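Nucleoporin NUP145N (Chaetomium thermophilum, PDB 5HB6) serves as a component of the nuclear pore complex, probably through both structural and transport-factor docking roles, this piece being its autopeptidase (S59) domain. Local coordinates at residues S36-V41 / L86-H91. The protein carries 1 engineered substitution. Residues are numbered along the deposited sequence; the frame is centred on the assembly and turned at random.
Sequences SVQFKV and LISLEH
S36 and S88 face each other as an antiparallel hydrogen-bonded pair: S88 N reaches S36 O at 2.9 Å, S36 N binds S88 O, and both donors lie in the plane of the accepting carbonyl. At the second such pair the bonds are straighter at hydrogen, L86 N to Q38 O at 2.8 Å with an N-H...O angle of 172°, the S36 N bond being the most bent of the four, but each donor sits out of the plane of the carbonyl that accepts it, Q38 N by 26° at L86 O. Between the two pairs V37 and I87 form the non-hydrogen-bonded pair, where the chains come closer, CA to CA 4.5 Å, and I87 CA-H adds a contact to S36 O.

On the face bearing S36, Q38, L86 and S88, one water ties both strands together. It accepts from Q38 NE2, donates to L86 O at 2.8 Å and bonds both serine hydroxyls. S36 OG is placed there by chi1 of 60°, which sets it between its own N and carbonyl carbon. L86 O is thus gripped twice, by Q38 N and by the water. The Q38 and L86 side chains extend alongside each other in the same direction, and in the L86 conformer described NE2 rests 3.5 Å from CD2. The K40 ammonium bonds S133.

Packing on the other face is light between the strands: V37 CG2 meets I87 CG1 at 4.3 Å, and A65 of strand 64-67 lies against both residues. V29 and F132 continue the backbone pairing outward, so this contact joins two central strands of the six-stranded antiparallel sheet of the autopeptidase domain. Its chemistry divides by face, apolar and buried around V37 and I87, polar and water-bridged around the serines, with main-chain bonds supplying the direct hydrogen bonding between strands.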
ATOM      1  N   SER A  36      -3.400  -1.612  -3.511  1.00 11.68           N
ATOM      2  CA  SER A  36      -3.610  -1.753  -2.082  1.00 12.49           C
ATOM      3  C   SER A  36      -2.308  -1.626  -1.322  1.00 11.53           C
ATOM      4  O   SER A  36      -1.221  -1.878  -1.848  1.00 11.65           O
ATOM      5  CB  SER A  36      -4.283  -3.094  -1.739  1.00 13.57           C
ATOM      6  OG  SER A  36      -3.452  -4.155  -2.172  1.00 15.86           O
ATOM      7  N   VAL A  37      -2.463  -1.262  -0.046  1.00 12.72           N
ATOM      8  CA  VAL A  37      -1.386  -1.262   0.942  1.00 12.30           C
ATOM      9  C   VAL A  37      -1.857  -2.150   2.097  1.00 12.34           C
ATOM     10  O   VAL A  37      -2.895  -1.886   2.714  1.00 13.37           O
ATOM     11  CB  VAL A  37      -1.093   0.157   1.448  1.00 13.59           C
ATOM     12  CG1 VAL A  37       0.028   0.147   2.460  1.00 15.00           C
ATOM     13  CG2 VAL A  37      -0.795   1.089   0.301  1.00 14.92           C
ATOM     14  N   GLN A  38      -1.118  -3.221   2.337  1.00 12.14           N
ATOM     15  CA  GLN A  38      -1.400  -4.188   3.394  1.00 12.07           C
ATOM     16  C   GLN A  38      -0.326  -4.024   4.453  1.00 13.01           C
ATOM     17  O   GLN A  38       0.838  -4.342   4.210  1.00 14.06           O
ATOM     18  CB  GLN A  38      -1.377  -5.622   2.868  1.00 13.77           C
ATOM     19  CG  GLN A  38      -2.469  -5.953   1.872  1.00 17.30           C
ATOM     20  CD  GLN A  38      -2.310  -7.343   1.268  1.00 18.80           C
ATOM     21  OE1 GLN A  38      -2.681  -8.325   1.893  1.00 21.74           O
ATOM     22  NE2 GLN A  38      -1.725  -7.433   0.070  1.00 17.60           N
ATOM     23  N   PHE A  39      -0.708  -3.541   5.631  1.00 13.85           N
ATOM     24  CA  PHE A  39       0.270  -3.363   6.696  1.00 15.26           C
ATOM     25  C   PHE A  39       0.644  -4.721   7.280  1.00 15.60           C
ATOM     26  O   PHE A  39      -0.233  -5.552   7.566  1.00 17.81           O
ATOM     27  CB  PHE A  39      -0.242  -2.349   7.723  1.00 16.36           C
ATOM     28  CG  PHE A  39      -0.469  -0.991   7.103  1.00 16.57           C
ATOM     29  CD1 PHE A  39       0.589  -0.106   6.950  1.00 17.38           C
ATOM     30  CD2 PHE A  39      -1.700  -0.637   6.584  1.00 17.34           C
ATOM     31  CE1 PHE A  39       0.408   1.119   6.340  1.00 17.67           C
ATOM     32  CE2 PHE A  39      -1.888   0.576   5.945  1.00 17.78           C
ATOM     33  CZ  PHE A  39      -0.828   1.459   5.821  1.00 17.55           C
ATOM     34  N   LYS A  40       1.936  -4.943   7.451  0.92 14.61           N
ATOM     35  CA  LYS A  40       2.458  -6.269   7.731  0.92 14.30           C
ATOM     36  C   LYS A  40       2.533  -6.590   9.216  0.92 17.98           C
ATOM     37  O   LYS A  40       2.703  -7.760   9.562  0.92 20.70           O
ATOM     38  CB  LYS A  40       3.839  -6.436   7.073  0.92 15.38           C
ATOM     39  CG  LYS A  40       3.737  -6.536   5.539  0.92 15.01           C
ATOM     40  CD  LYS A  40       5.069  -6.409   4.819  0.92 17.29           C
ATOM     41  CE  LYS A  40       5.989  -7.532   5.153  0.92 17.62           C
ATOM     42  NZ  LYS A  40       7.247  -7.419   4.348  0.92 15.61           N
ATOM     43  N   VAL A  41       2.341  -5.607  10.085  1.00 16.82           N
ATOM     44  CA  VAL A  41       2.404  -5.794  11.532  1.00 17.06           C
ATOM     45  C   VAL A  41       1.116  -5.209  12.088  1.00 16.28           C
ATOM     46  O   VAL A  41       0.408  -4.458  11.390  1.00 16.61           O
ATOM     47  CB  VAL A  41       3.638  -5.085  12.135  1.00 18.24           C
ATOM     48  CG1 VAL A  41       4.922  -5.706  11.625  1.00 19.12           C
ATOM     49  CG2 VAL A  41       3.606  -3.601  11.811  1.00 18.37           C
ATOM     50  N   LEU A  86       3.060  -4.193   2.501  0.84 11.05           N
ATOM     51  CA  LEU A  86       3.092  -4.818   1.193  0.84  9.80           C
ATOM     52  C   LEU A  86       2.201  -4.000   0.280  0.84  9.69           C
ATOM     53  O   LEU A  86       0.983  -3.913   0.502  0.84 10.55           O
ATOM     54  CB  LEU A  86       2.618  -6.267   1.294  0.84 12.24           C
ATOM     55  CG  LEU A  86       2.367  -6.999  -0.037  0.84 15.95           C
ATOM     56  CD1 LEU A  86       3.635  -7.260  -0.761  0.84 18.02           C
ATOM     57  CD2 LEU A  86       1.673  -8.349   0.209  0.84 17.37           C
ATOM     58  N   ILE A  87       2.787  -3.460  -0.784  1.00 11.00           N
ATOM     59  CA  ILE A  87       2.091  -2.548  -1.692  1.00 11.03           C
ATOM     60  C   ILE A  87       1.912  -3.275  -3.008  1.00 10.59           C
ATOM     61  O   ILE A  87       2.864  -3.865  -3.523  1.00 11.76           O
ATOM     62  CB  ILE A  87       2.902  -1.256  -1.874  1.00 12.16           C
ATOM     63  CG1 ILE A  87       3.040  -0.556  -0.522  1.00 14.70           C
ATOM     64  CG2 ILE A  87       2.268  -0.361  -2.906  1.00 12.55           C
ATOM     65  CD1 ILE A  87       3.972   0.605  -0.566  1.00 17.54           C
ATOM     66  N   SER A  88       0.709  -3.222  -3.562  1.00 10.26           N
ATOM     67  CA  SER A  88       0.426  -3.885  -4.829  1.00 11.39           C
ATOM     68  C   SER A  88      -0.190  -2.850  -5.746  1.00 11.56           C
ATOM     69  O   SER A  88      -1.228  -2.283  -5.405  1.00 14.32           O
ATOM     70  CB  SER A  88      -0.536  -5.072  -4.605  1.00 13.19           C
ATOM     71  OG  SER A  88       0.014  -5.990  -3.677  1.00 14.88           O
ATOM     72  N   LEU A  89       0.437  -2.625  -6.888  1.00 10.24           N
ATOM     73  CA  LEU A  89       0.035  -1.556  -7.801  1.00 10.87           C
ATOM     74  C   LEU A  89      -0.276  -2.086  -9.188  1.00 10.71           C
ATOM     75  O   LEU A  89       0.586  -2.663  -9.868  1.00 11.02           O
ATOM     76  CB  LEU A  89       1.110  -0.493  -7.917  1.00 11.78           C
ATOM     77  CG  LEU A  89       1.360   0.311  -6.651  1.00 13.24           C
ATOM     78  CD1 LEU A  89       2.580   1.188  -6.773  1.00 14.68           C
ATOM     79  CD2 LEU A  89       0.159   1.146  -6.266  1.00 15.90           C
ATOM     80  N   GLU A  90      -1.511  -1.849  -9.625  1.00 10.89           N
ATOM     81  CA  GLU A  90      -1.914  -2.069 -11.005  1.00 11.34           C
ATOM     82  C   GLU A  90      -1.155  -1.136 -11.955  1.00 11.01           C
ATOM     83  O   GLU A  90      -0.501  -0.169 -11.545  1.00 10.93           O
ATOM     84  CB  GLU A  90      -3.423  -1.821 -11.175  1.00 12.45           C
ATOM     85  CG  GLU A  90      -4.269  -2.795 -10.362  1.00 15.49           C
ATOM     86  CD  GLU A  90      -5.760  -2.602 -10.532  1.00 19.99           C
ATOM     87  OE1 GLU A  90      -6.172  -2.005 -11.539  1.00 20.68           O
ATOM     88  OE2 GLU A  90      -6.505  -3.047  -9.650  1.00 23.84           O
ATOM     89  N   HIS A  91      -1.211  -1.475 -13.240  1.00 11.13           N
ATOM     90  CA  HIS A  91      -0.726  -0.596 -14.307  1.00 11.01           C
ATOM     91  C   HIS A  91       0.794  -0.483 -14.326  1.00 11.29           C
ATOM     92  O   HIS A  91       1.341   0.534 -14.751  1.00 11.97           O
ATOM     93  CB  HIS A  91      -1.370   0.798 -14.266  1.00 11.92           C
ATOM     94  CG  HIS A  91      -2.813   0.769 -13.907  1.00 12.18           C
ATOM     95  ND1 HIS A  91      -3.752   0.093 -14.647  1.00 12.83           N
ATOM     96  CD2 HIS A  91      -3.467   1.285 -12.849  1.00 12.80           C
ATOM     97  CE1 HIS A  91      -4.931   0.198 -14.063  1.00 13.51           C
ATOM     98  NE2 HIS A  91      -4.793   0.934 -12.975  1.00 13.65           N
TER
HETATM   99  O   HOH W   1      -0.959  -5.039  -1.154  1.00 12.82           O